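Long-range contacts in regulator of nonsense transcripts 2 (Homo sapiens, PDB 4CEK), which acts as a factor in nonsense-mediated mRNA decay and carries three MIF4G domains, of which this is the second: residues Glu222-Lys227 with Gly261-Arg266; His248-Ala253 with Ala292-Met297. All coordinates share one frame; numbering follows the deposited sequence.

Contact 1 of 2, residues Glu222-Lys227 with Gly261-Arg266; sequences ELTKFK and GRFLFR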
loop_
_atom_site.group_PDB
_atom_site.type_symbol
_atom_site.label_atom_id
_atom_site.label_comp_id
_atom_site.label_asym_id
_atom_site.label_seq_id
_atom_site.Cartn_x
_atom_site.Cartn_y
_atom_site.Cartn_z
ATOM N N GLU A 222 0.901 1.474 3.781
ATOM C CA GLU A 222 0.383 2.865 3.664
ATOM C C GLU A 222 -1.162 2.885 3.681
ATOM O O GLU A 222 -1.805 3.646 4.414
ATOM C CB GLU A 222 0.915 3.495 2.377
ATOM C CG GLU A 222 2.384 3.931 2.460
ATOM C CD GLU A 222 2.623 4.850 3.662
ATOM O OE1 GLU A 222 1.746 5.681 3.977
ATOM O OE2 GLU A 222 3.655 4.717 4.348
ATOM N N LEU A 223 -1.737 1.945 2.952
ATOM C CA LEU A 223 -3.173 1.739 2.920
ATOM C C LEU A 223 -3.734 1.356 4.270
ATOM O O LEU A 223 -4.878 1.669 4.563
ATOM C CB LEU A 223 -3.520 0.692 1.839
ATOM C CG LEU A 223 -3.421 1.292 0.419
ATOM C CD1 LEU A 223 -3.379 0.235 -0.642
ATOM C CD2 LEU A 223 -4.582 2.267 0.172
ATOM N N THR A 224 -2.937 0.696 5.110
ATOM C CA THR A 224 -3.406 0.278 6.427
ATOM C C THR A 224 -3.511 1.510 7.301
ATOM O O THR A 224 -4.494 1.674 8.081
ATOM C CB THR A 224 -2.424 -0.730 7.079
ATOM O OG1 THR A 224 -2.317 -1.893 6.244
ATOM C CG2 THR A 224 -2.879 -1.164 8.470
ATOM N N LYS A 225 -2.490 2.375 7.204
ATOM C CA LYS A 225 -2.486 3.622 7.990
ATOM C C LYS A 225 -3.678 4.499 7.602
ATOM O O LYS A 225 -4.156 5.242 8.418
ATOM C CB LYS A 225 -1.134 4.394 7.884
ATOM C CG LYS A 225 0.001 3.770 8.731
ATOM C CD LYS A 225 1.386 4.445 8.580
ATOM C CE LYS A 225 1.920 4.419 7.158
ATOM N NZ LYS A 225 3.375 4.804 7.024
ATOM N N PHE A 226 -4.156 4.386 6.365
ATOM C CA PHE A 226 -5.351 5.109 5.928
ATOM C C PHE A 226 -6.688 4.354 6.179
ATOM O O PHE A 226 -7.759 4.847 5.798
ATOM C CB PHE A 226 -5.210 5.465 4.439
ATOM C CG PHE A 226 -4.414 6.719 4.201
ATOM C CD1 PHE A 226 -4.934 7.936 4.545
ATOM C CD2 PHE A 226 -3.167 6.662 3.641
ATOM C CE1 PHE A 226 -4.217 9.090 4.345
ATOM C CE2 PHE A 226 -2.441 7.789 3.425
ATOM C CZ PHE A 226 -2.965 9.013 3.772
ATOM N N LYS A 227 -6.608 3.173 6.799
ATOM C CA LYS A 227 -7.757 2.306 7.059
ATOM C C LYS A 227 -8.429 1.818 5.780
ATOM O O LYS A 227 -9.609 1.525 5.818
ATOM C CB LYS A 227 -8.808 3.004 7.943
ATOM C CG LYS A 227 -8.245 3.681 9.183
ATOM C CD LYS A 227 -9.340 4.387 9.976
ATOM C CE LYS A 227 -8.748 5.304 11.055
ATOM N NZ LYS A 227 -9.670 6.401 11.493
ATOM N N GLY A 261 3.711 -0.888 11.594
ATOM C CA GLY A 261 3.757 -1.557 12.902
ATOM C C GLY A 261 3.404 -0.645 14.070
ATOM O O GLY A 261 2.739 -1.073 15.013
ATOM N N ARG A 262 3.833 0.613 14.046
ATOM C CA ARG A 262 3.506 1.483 15.170
ATOM C C ARG A 262 2.043 1.812 15.188
ATOM O O ARG A 262 1.447 1.848 16.259
ATOM C CB ARG A 262 4.330 2.765 15.172
ATOM C CG ARG A 262 5.725 2.570 15.732
ATOM C CD ARG A 262 6.654 3.651 15.216
ATOM N NE ARG A 262 7.956 3.605 15.861
ATOM C CZ ARG A 262 8.937 4.479 15.649
ATOM N NH1 ARG A 262 8.775 5.495 14.795
ATOM N NH2 ARG A 262 10.088 4.336 16.301
ATOM N N PHE A 263 1.469 2.057 14.013
ATOM C CA PHE A 263 0.024 2.270 13.895
ATOM C C PHE A 263 -0.726 1.102 14.509
ATOM O O PHE A 263 -1.640 1.288 15.323
ATOM C CB PHE A 263 -0.365 2.488 12.422
ATOM C CG PHE A 263 -1.856 2.642 12.187
ATOM C CD1 PHE A 263 -2.471 3.864 12.341
ATOM C CD2 PHE A 263 -2.626 1.557 11.757
ATOM C CE1 PHE A 263 -3.849 4.006 12.105
ATOM C CE2 PHE A 263 -4.004 1.682 11.534
ATOM C CZ PHE A 263 -4.618 2.905 11.703
ATOM N N LEU A 264 -0.296 -0.109 14.181
ATOM C CA LEU A 264 -0.949 -1.294 14.720
ATOM C C LEU A 264 -0.722 -1.473 16.200
ATOM O O LEU A 264 -1.649 -1.867 16.948
ATOM C CB LEU A 264 -0.483 -2.534 14.002
ATOM C CG LEU A 264 -0.853 -2.716 12.516
ATOM C CD1 LEU A 264 -0.071 -3.909 11.978
ATOM C CD2 LEU A 264 -2.359 -2.901 12.264
ATOM N N PHE A 265 0.517 -1.232 16.636
ATOM C CA PHE A 265 0.883 -1.456 18.045
ATOM C C PHE A 265 0.205 -0.392 18.919
ATOM O O PHE A 265 -0.321 -0.693 19.952
ATOM C CB PHE A 265 2.418 -1.467 18.226
ATOM C CG PHE A 265 2.867 -1.804 19.614
ATOM C CD1 PHE A 265 3.010 -3.110 20.004
ATOM C CD2 PHE A 265 3.144 -0.809 20.526
ATOM C CE1 PHE A 265 3.420 -3.438 21.299
ATOM C CE2 PHE A 265 3.567 -1.124 21.827
ATOM C CZ PHE A 265 3.694 -2.446 22.213
ATOM N N ARG A 266 0.172 0.843 18.465
ATOM C CA ARG A 266 -0.394 1.920 19.266
ATOM C C ARG A 266 -1.938 1.956 19.310
ATOM O O ARG A 266 -2.531 2.371 20.302
ATOM C CB ARG A 266 0.191 3.252 18.798
ATOM C CG ARG A 266 1.670 3.334 19.123
ATOM C CD ARG A 266 2.338 4.538 18.512
ATOM N NE ARG A 266 3.773 4.505 18.795
ATOM C CZ ARG A 266 4.679 5.370 18.324
ATOM N NH1 ARG A 266 4.324 6.368 17.513
ATOM N NH2 ARG A 266 5.956 5.215 18.656
#
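The ring of Phe263 lies across the end of helix 210-225, one face set on the backbone of Lys225. CA of Lys225 stands 4.1 Å from the centroid of the Phe263 ring and only 1° off its normal, a CH-pi contact centred on that face. The far end of the ring approaches two carbonyls, with CE2 of Phe263 3.5 Å from O of Thr224, which comes at it obliquely, and CE1 of Phe263 3.9 Å from O of Lys225. Phe263 gets there because its CG is anti to the backbone N (chi1 177°), while the start of the Lys225 chain runs past the base of the ring, CG of Lys225 3.9 Å from CB of Phe263. Helix 210-225 stops here in a Schellman motif: Lys227 has positive phi (63°), its N bonds back to O of Thr224, and its CG comes obliquely to the ring tip. In this all-helical MIF4G domain the contact thus joins the C-terminal end of helix 210-225 to the last turns of helix 247-266. Beside the ring, CG2 of Thr224 meets CD2 of Leu264 at 4.2 Å, while OG1 of Thr224 is hydrogen-bonded to Ile220 O and Thr234 OG1. Lys225 bends at chi3 and carries its ammonium away from Phe263 to a salt bridge of 2.7 Å between NZ of Lys225 and OE2 of Glu222; NZ also bonds to O of Thr259.

Contact 2 of 2, residues His248-Ala253 with Ala292-Met297; sequences HHIEMA and ARYVTM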
loop_
_atom_site.group_PDB
_atom_site.type_symbol
_atom_site.label_atom_id
_atom_site.label_comp_id
_atom_site.label_asym_id
_atom_site.label_seq_id
_atom_site.Cartn_x
_atom_site.Cartn_y
_atom_site.Cartn_z
ATOM N N HIS A 248 12.893 -14.680 2.700
ATOM C CA HIS A 248 12.106 -13.611 2.066
ATOM C C HIS A 248 10.935 -13.186 2.940
ATOM O O HIS A 248 10.623 -12.017 3.012
ATOM C CB HIS A 248 11.717 -13.947 0.618
ATOM C CG HIS A 248 12.795 -13.572 -0.417
ATOM N ND1 HIS A 248 12.541 -13.482 -1.747
ATOM C CD2 HIS A 248 14.154 -13.241 -0.260
ATOM C CE1 HIS A 248 13.675 -13.138 -2.404
ATOM N NE2 HIS A 248 14.654 -12.980 -1.496
ATOM N N HIS A 249 10.342 -14.099 3.683
ATOM C CA HIS A 249 9.209 -13.758 4.511
ATOM C C HIS A 249 9.536 -12.893 5.702
ATOM O O HIS A 249 8.657 -12.130 6.177
ATOM C CB HIS A 249 8.487 -15.004 4.987
ATOM C CG HIS A 249 7.921 -15.828 3.870
ATOM N ND1 HIS A 249 7.279 -17.000 4.083
ATOM C CD2 HIS A 249 7.922 -15.616 2.487
ATOM C CE1 HIS A 249 6.899 -17.518 2.898
ATOM N NE2 HIS A 249 7.291 -16.663 1.919
ATOM N N ILE A 250 10.759 -13.047 6.222
ATOM C CA ILE A 250 11.261 -12.276 7.357
ATOM C C ILE A 250 11.419 -10.844 6.884
ATOM O O ILE A 250 10.987 -9.937 7.597
ATOM C CB ILE A 250 12.632 -12.797 7.909
ATOM C CG1 ILE A 250 12.506 -14.144 8.647
ATOM C CG2 ILE A 250 13.212 -11.823 8.903
ATOM C CD1 ILE A 250 13.830 -14.910 8.759
ATOM N N GLU A 251 11.994 -10.620 5.693
ATOM C CA GLU A 251 12.173 -9.241 5.217
ATOM C C GLU A 251 10.853 -8.545 4.906
ATOM O O GLU A 251 10.639 -7.392 5.302
ATOM C CB GLU A 251 13.066 -9.133 4.013
ATOM C CG GLU A 251 14.281 -10.019 4.044
ATOM C CD GLU A 251 15.322 -9.612 3.016
ATOM O OE1 GLU A 251 15.511 -8.362 2.831
ATOM O OE2 GLU A 251 15.934 -10.551 2.412
ATOM N N MET A 252 9.969 -9.236 4.208
ATOM C CA MET A 252 8.616 -8.701 3.934
ATOM C C MET A 252 7.962 -8.300 5.239
ATOM O O MET A 252 7.398 -7.222 5.346
ATOM C CB MET A 252 7.750 -9.734 3.196
ATOM C CG MET A 252 8.257 -10.107 1.792
ATOM S SD MET A 252 7.280 -11.453 1.054
ATOM C CE MET A 252 5.682 -10.650 1.028
ATOM N N ALA A 253 8.066 -9.166 6.236
ATOM C CA ALA A 253 7.537 -8.886 7.579
ATOM C C ALA A 253 8.082 -7.602 8.202
ATOM O O ALA A 253 7.320 -6.849 8.835
ATOM C CB ALA A 253 7.854 -10.032 8.524
ATOM N N ALA A 292 22.646 -14.667 11.453
ATOM C CA ALA A 292 22.831 -13.380 12.137
ATOM C C ALA A 292 22.129 -12.187 11.487
ATOM O O ALA A 292 21.592 -11.333 12.185
ATOM C CB ALA A 292 24.329 -13.076 12.232
ATOM N N ARG A 293 22.161 -12.116 10.163
ATOM C CA ARG A 293 21.601 -10.965 9.448
ATOM C C ARG A 293 20.089 -10.802 9.707
ATOM O O ARG A 293 19.572 -9.695 9.796
ATOM C CB ARG A 293 21.913 -11.060 7.944
ATOM C CG ARG A 293 21.220 -9.973 7.130
ATOM C CD ARG A 293 21.769 -9.794 5.709
ATOM N NE ARG A 293 20.725 -9.250 4.819
ATOM C CZ ARG A 293 19.839 -9.981 4.129
ATOM N NH1 ARG A 293 19.853 -11.317 4.184
ATOM N NH2 ARG A 293 18.926 -9.369 3.378
ATOM N N TYR A 294 19.391 -11.913 9.859
ATOM C CA TYR A 294 17.953 -11.875 10.025
ATOM C C TYR A 294 17.603 -11.793 11.490
ATOM O O TYR A 294 16.537 -11.306 11.852
ATOM C CB TYR A 294 17.303 -13.111 9.383
ATOM C CG TYR A 294 17.355 -13.105 7.877
ATOM C CD1 TYR A 294 16.352 -12.516 7.139
ATOM C CD2 TYR A 294 18.418 -13.659 7.196
ATOM C CE1 TYR A 294 16.384 -12.490 5.758
ATOM C CE2 TYR A 294 18.474 -13.625 5.812
ATOM C CZ TYR A 294 17.433 -13.054 5.097
ATOM O OH TYR A 294 17.454 -13.026 3.715
ATOM N N VAL A 295 18.504 -12.255 12.352
ATOM C CA VAL A 295 18.310 -12.081 13.784
ATOM C C VAL A 295 18.267 -10.568 14.089
ATOM O O VAL A 295 17.366 -10.071 14.778
ATOM C CB VAL A 295 19.401 -12.851 14.593
ATOM C CG1 VAL A 295 19.243 -12.601 16.096
ATOM C CG2 VAL A 295 19.291 -14.352 14.299
ATOM N N THR A 296 19.195 -9.847 13.484
ATOM C CA THR A 296 19.341 -8.411 13.683
ATOM C C THR A 296 18.169 -7.627 13.036
ATOM O O THR A 296 17.575 -6.722 13.677
ATOM C CB THR A 296 20.710 -7.977 13.090
ATOM O OG1 THR A 296 21.768 -8.663 13.795
ATOM C CG2 THR A 296 20.880 -6.503 13.132
ATOM N N MET A 297 17.817 -7.997 11.795
ATOM C CA MET A 297 16.566 -7.500 11.138
ATOM C C MET A 297 15.308 -7.610 12.010
ATOM O O MET A 297 14.649 -6.622 12.273
ATOM C CB MET A 297 16.325 -8.231 9.817
ATOM C CG MET A 297 15.549 -7.442 8.760
ATOM S SD MET A 297 15.330 -8.396 7.228
ATOM C CE MET A 297 16.993 -8.339 6.542
#
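OE2 of Glu251 is held by two donors from helix 292-305. The hydroxyl of Tyr294 gives it a hydrogen bond (OH to OE2 of Glu251, 3.2 Å), arriving from above the carboxylate plane. NH2 of Arg293 adds a salt bridge that is weak as a hydrogen bond, 3.4 Å from OE2 of Glu251, with guanidinium and carboxylate planes 83° apart. NH1 of Arg293 also donates weakly to OH of Tyr294, so the phenol links both charges and would probably be polarised by them. This polar group borders the packing of MIF4G-domain helices 247-266 and 292-305, side by side and roughly parallel, with helix 268-287 between them in the chain; the axes of the two short segments approach to 10.4 Å at an angle of 23°. Next to it, the Tyr294 ring turns its edge to Ile250, whose CG2 lies 3.7 Å from CD1 of Tyr294, and His247 stacks on the ring. SD of Met297 approaches CG of Glu251 to 3.7 Å, and CE of Met297 lies over one face of the Arg293 guanidinium, toward the rim. An alanine in place of Glu251 would probably loosen Arg293 and the Tyr294 hydroxyl, since both bonds to OE2 and the methylene packed on Met297 would be lost.

Overall arrangement
Helix 247-266 is common to both contacts: its first turns meet helix 292-305 in contact 2, and its last turns meet the end of helix 210-225 in contact 1. The two centres are about 20 Å apart and the nearest atoms about 7 Å, so the contacts do not touch. Contact 1 is the more buried, its centre about 11 Å from that of the chain, against about 20 Å for the partly buried contact 2. Along the sequence their segments alternate; because both contacts use helix 247-266, they join it to helices 210-225 and 292-305. Arg262, within 261-266, also reaches Tyr304, farther along helix 292-305, through a cation-pi contact and a hydrogen bond to its carbonyl.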